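PDB 3QAY: endolysin from Clostridium phage phiCD27, which probably cleaves the bond between N-acetylmuramic acid and L-alanine in Clostridium difficile peptidoglycan through its zinc-dependent amidase domain. Local coordinates for residues T118-R123 with K152-K157. Sequence-based numbering, arbitrary orientation.
Sequences TVFKNR and KEDYDK. With PO4 (phosphate ion), chain H.
Lys157 reaches from helix 152-175 to the backbone of the turn before strand 122-127, its NZ giving a hydrogen bond of 3.0 Å to Val119 O. The ammonium group lies in the carbonyl plane, with a C=O...NZ angle of 153°. With CG anti to its own carbonyl carbon (chi1 -76°) and the chain fully extended beyond, the aliphatic part of the lysine runs alongside Val119, the two side chains pointing in opposing senses; Val119 CG1 lies 4.1 Å from both CB and CD of Lys157. The same methyl also sits over one face of the Phe120 ring, displaced from the ring centre. Phe120 turns its CE1 edge to the first turn of helix 152-175, 3.5 Å from Asp154 O, which lies close to the ring plane, while CB of Lys157 approaches CE1 obliquely at 3.9 Å. The Asp154 carboxylate stands nearly perpendicular to the ring, at 85°, with OD1 3.8 Å from CD1. A water bridges the segments at the ring edge, accepting from Lys121 N at 2.9 Å and donating to Asp154 OD1 at 2.7 Å. The other oxygen, OD2, takes hydrogen bonds from the backbone N of Gly95 and of Phe148, tying the start of the helix to the loop before strand 96-100 and to the end of strand 140-148. Farther along the helix, Leu161 and Leu169 touch Val119, and Ile166 touches Phe120. The side chain of Lys121 leads away from the helix, its NZ donating a hydrogen bond to O1 of a phosphate ion, probably from the crystallisation liquor. Backbone groups thus take part in both polar links of this junction, one direct and one through water: a lysine serves a turn carbonyl, while a buried carboxylate reaches the turn through water on OD1 and receives two backbone N-H groups on OD2, consistent with a charged form of Asp154.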
ATOM      1  N   THR A 118       1.554 -15.001  -6.886  1.00 13.39           N
ATOM      2  CA  THR A 118       0.740 -15.896  -7.697  1.00 14.14           C
ATOM      3  C   THR A 118       0.377 -15.295  -9.066  1.00 14.05           C
ATOM      4  O   THR A 118       0.015 -16.028  -9.997  1.00 14.61           O
ATOM      5  CB  THR A 118      -0.554 -16.254  -6.944  1.00 14.18           C
ATOM      6  OG1 THR A 118      -1.089 -17.480  -7.459  1.00 16.93           O
ATOM      7  CG2 THR A 118      -1.576 -15.139  -7.080  1.00 12.78           C
ATOM      8  N   VAL A 119       0.467 -13.968  -9.176  1.00 13.19           N
ATOM      9  CA  VAL A 119       0.133 -13.235 -10.402  1.00 13.24           C
ATOM     10  C   VAL A 119       1.309 -12.403 -10.935  1.00 12.83           C
ATOM     11  O   VAL A 119       1.577 -12.392 -12.137  1.00 12.74           O
ATOM     12  CB  VAL A 119      -1.061 -12.300 -10.153  1.00 12.89           C
ATOM     13  CG1 VAL A 119      -1.356 -11.458 -11.382  1.00 12.57           C
ATOM     14  CG2 VAL A 119      -2.284 -13.125  -9.735  1.00 13.70           C
ATOM     15  N   PHE A 120       1.997 -11.712 -10.032  1.00 12.22           N
ATOM     16  CA  PHE A 120       3.157 -10.896 -10.371  1.00 12.21           C
ATOM     17  C   PHE A 120       4.460 -11.619 -10.031  1.00 12.85           C
ATOM     18  O   PHE A 120       4.458 -12.662  -9.371  1.00 12.86           O
ATOM     19  CB  PHE A 120       3.109  -9.583  -9.581  1.00 11.58           C
ATOM     20  CG  PHE A 120       1.865  -8.786  -9.810  1.00 10.84           C
ATOM     21  CD1 PHE A 120       1.768  -7.929 -10.894  1.00 10.62           C
ATOM     22  CD2 PHE A 120       0.784  -8.893  -8.943  1.00 10.75           C
ATOM     23  CE1 PHE A 120       0.616  -7.199 -11.118  1.00 10.28           C
ATOM     24  CE2 PHE A 120      -0.374  -8.161  -9.159  1.00 10.15           C
ATOM     25  CZ  PHE A 120      -0.460  -7.312 -10.247  1.00 10.04           C
ATOM     26  N   LYS A 121       5.578 -11.051 -10.472  1.00 12.98           N
ATOM     27  CA  LYS A 121       6.887 -11.514 -10.020  1.00 13.51           C
ATOM     28  C   LYS A 121       7.025 -11.224  -8.525  1.00 13.16           C
ATOM     29  O   LYS A 121       6.814 -10.090  -8.098  1.00 12.53           O
ATOM     30  CB  LYS A 121       7.997 -10.796 -10.785  1.00 13.86           C
ATOM     31  CG  LYS A 121       9.407 -11.121 -10.308  1.00 13.94           C
ATOM     32  CD  LYS A 121      10.419 -10.215 -10.980  1.00 14.79           C
ATOM     33  CE  LYS A 121      11.836 -10.655 -10.693  1.00 15.29           C
ATOM     34  NZ  LYS A 121      12.230 -11.841 -11.510  1.00 15.39           N
ATOM     35  N   ASN A 122       7.365 -12.242  -7.735  1.00 13.63           N
ATOM     36  CA  ASN A 122       7.621 -12.044  -6.308  1.00 13.59           C
ATOM     37  C   ASN A 122       9.038 -11.515  -6.113  1.00 14.06           C
ATOM     38  O   ASN A 122       9.998 -12.281  -6.140  1.00 14.31           O
ATOM     39  CB  ASN A 122       7.422 -13.349  -5.524  1.00 13.91           C
ATOM     40  CG  ASN A 122       7.518 -13.155  -4.014  1.00 13.75           C
ATOM     41  OD1 ASN A 122       7.993 -12.124  -3.523  1.00 13.16           O
ATOM     42  ND2 ASN A 122       7.061 -14.155  -3.268  1.00 13.35           N
ATOM     43  N   ARG A 123       9.157 -10.202  -5.924  1.00 14.15           N
ATOM     44  CA  ARG A 123      10.460  -9.564  -5.697  1.00 14.92           C
ATOM     45  C   ARG A 123      10.968  -9.771  -4.269  1.00 15.28           C
ATOM     46  O   ARG A 123      12.142  -9.542  -3.997  1.00 16.18           O
ATOM     47  CB  ARG A 123      10.399  -8.061  -6.013  1.00 14.41           C
ATOM     48  CG  ARG A 123      10.019  -7.748  -7.460  1.00 14.46           C
ATOM     49  CD  ARG A 123       9.638  -6.280  -7.653  1.00 14.82           C
ATOM     50  NE  ARG A 123      10.764  -5.368  -7.437  1.00 14.27           N
ATOM     51  CZ  ARG A 123      11.723  -5.104  -8.322  1.00 16.96           C
ATOM     52  NH1 ARG A 123      11.729  -5.677  -9.524  1.00 17.93           N
ATOM     53  NH2 ARG A 123      12.697  -4.257  -7.997  1.00 17.81           N
ATOM     54  N   LYS A 152       3.607  -1.954 -18.589  1.00 16.71           N
ATOM     55  CA  LYS A 152       2.330  -2.306 -19.230  1.00 17.36           C
ATOM     56  C   LYS A 152       1.798  -3.653 -18.771  1.00 16.84           C
ATOM     57  O   LYS A 152       0.629  -3.785 -18.416  1.00 16.20           O
ATOM     58  CB  LYS A 152       2.497  -2.374 -20.750  1.00 18.73           C
ATOM     59  CG  LYS A 152       2.680  -1.038 -21.438  1.00 20.97           C
ATOM     60  CD  LYS A 152       1.346  -0.322 -21.663  1.00 23.22           C
ATOM     61  CE  LYS A 152       1.450   0.691 -22.797  1.00 24.71           C
ATOM     62  NZ  LYS A 152       2.628   1.589 -22.636  1.00 26.54           N
ATOM     63  N   GLU A 153       2.678  -4.646 -18.801  1.00 17.13           N
ATOM     64  CA  GLU A 153       2.310  -6.030 -18.525  1.00 17.32           C
ATOM     65  C   GLU A 153       1.781  -6.165 -17.096  1.00 15.79           C
ATOM     66  O   GLU A 153       0.762  -6.810 -16.875  1.00 15.77           O
ATOM     67  CB  GLU A 153       3.503  -6.967 -18.772  1.00 18.01           C
ATOM     68  CG  GLU A 153       3.895  -7.152 -20.256  1.00 20.72           C
ATOM     69  CD  GLU A 153       4.392  -5.879 -20.949  1.00 23.26           C
ATOM     70  OE1 GLU A 153       4.988  -4.994 -20.277  1.00 23.34           O
ATOM     71  OE2 GLU A 153       4.183  -5.764 -22.180  1.00 24.46           O
ATOM     72  N   ASP A 154       2.467  -5.537 -16.138  1.00 14.94           N
ATOM     73  CA  ASP A 154       2.005  -5.494 -14.749  1.00 13.90           C
ATOM     74  C   ASP A 154       0.622  -4.862 -14.638  1.00 13.65           C
ATOM     75  O   ASP A 154      -0.258  -5.401 -13.966  1.00 13.86           O
ATOM     76  CB  ASP A 154       2.972  -4.702 -13.850  1.00 13.53           C
ATOM     77  CG  ASP A 154       4.036  -5.569 -13.189  1.00 12.27           C
ATOM     78  OD1 ASP A 154       4.198  -6.748 -13.549  1.00 13.66           O
ATOM     79  OD2 ASP A 154       4.734  -5.055 -12.292  1.00 10.95           O
ATOM     80  N   TYR A 155       0.435  -3.712 -15.276  1.00 13.71           N
ATOM     81  CA  TYR A 155      -0.841  -3.002 -15.188  1.00 13.43           C
ATOM     82  C   TYR A 155      -1.974  -3.772 -15.885  1.00 13.79           C
ATOM     83  O   TYR A 155      -3.116  -3.757 -15.414  1.00 13.51           O
ATOM     84  CB  TYR A 155      -0.715  -1.587 -15.758  1.00 13.47           C
ATOM     85  CG  TYR A 155      -1.953  -0.721 -15.589  1.00 13.26           C
ATOM     86  CD1 TYR A 155      -2.659  -0.694 -14.392  1.00 13.09           C
ATOM     87  CD2 TYR A 155      -2.394   0.096 -16.622  1.00 13.52           C
ATOM     88  CE1 TYR A 155      -3.785   0.111 -14.239  1.00 12.86           C
ATOM     89  CE2 TYR A 155      -3.511   0.902 -16.474  1.00 14.36           C
ATOM     90  CZ  TYR A 155      -4.204   0.903 -15.286  1.00 13.54           C
ATOM     91  OH  TYR A 155      -5.312   1.706 -15.150  1.00 14.09           O
ATOM     92  N   ASP A 156      -1.654  -4.446 -16.987  1.00 14.20           N
ATOM     93  CA  ASP A 156      -2.623  -5.331 -17.650  1.00 14.83           C
ATOM     94  C   ASP A 156      -3.059  -6.469 -16.720  1.00 14.19           C
ATOM     95  O   ASP A 156      -4.236  -6.821 -16.683  1.00 14.24           O
ATOM     96  CB  ASP A 156      -2.049  -5.913 -18.948  1.00 15.77           C
ATOM     97  CG  ASP A 156      -1.952  -4.883 -20.063  1.00 17.18           C
ATOM     98  OD1 ASP A 156      -2.609  -3.824 -19.974  1.00 18.72           O
ATOM     99  OD2 ASP A 156      -1.219  -5.140 -21.035  1.00 18.22           O
ATOM    100  N   LYS A 157      -2.116  -7.037 -15.974  1.00 13.77           N
ATOM    101  CA  LYS A 157      -2.449  -8.054 -14.970  1.00 13.86           C
ATOM    102  C   LYS A 157      -3.366  -7.479 -13.893  1.00 13.12           C
ATOM    103  O   LYS A 157      -4.327  -8.124 -13.494  1.00 13.04           O
ATOM    104  CB  LYS A 157      -1.194  -8.620 -14.312  1.00 13.84           C
ATOM    105  CG  LYS A 157      -0.407  -9.599 -15.170  1.00 14.97           C
ATOM    106  CD  LYS A 157       0.910  -9.938 -14.482  1.00 16.02           C
ATOM    107  CE  LYS A 157       1.697 -10.986 -15.247  1.00 18.33           C
ATOM    108  NZ  LYS A 157       2.970 -11.297 -14.563  1.00 18.92           N
TER
HETATM  109  P   PO4 H 183      10.855 -15.253 -10.659  1.00 18.11           P
HETATM  110  O1  PO4 H 183      10.523 -14.174 -11.664  1.00 17.58           O
HETATM  111  O2  PO4 H 183      11.744 -16.296 -11.310  1.00 18.26           O
HETATM  112  O3  PO4 H 183      11.553 -14.682  -9.450  1.00 18.11           O
HETATM  113  O4  PO4 H 183       9.566 -15.915 -10.228  1.00 19.41           O
HETATM  114  O   HOH W   1       5.170  -9.100 -12.610  1.00  4.72           O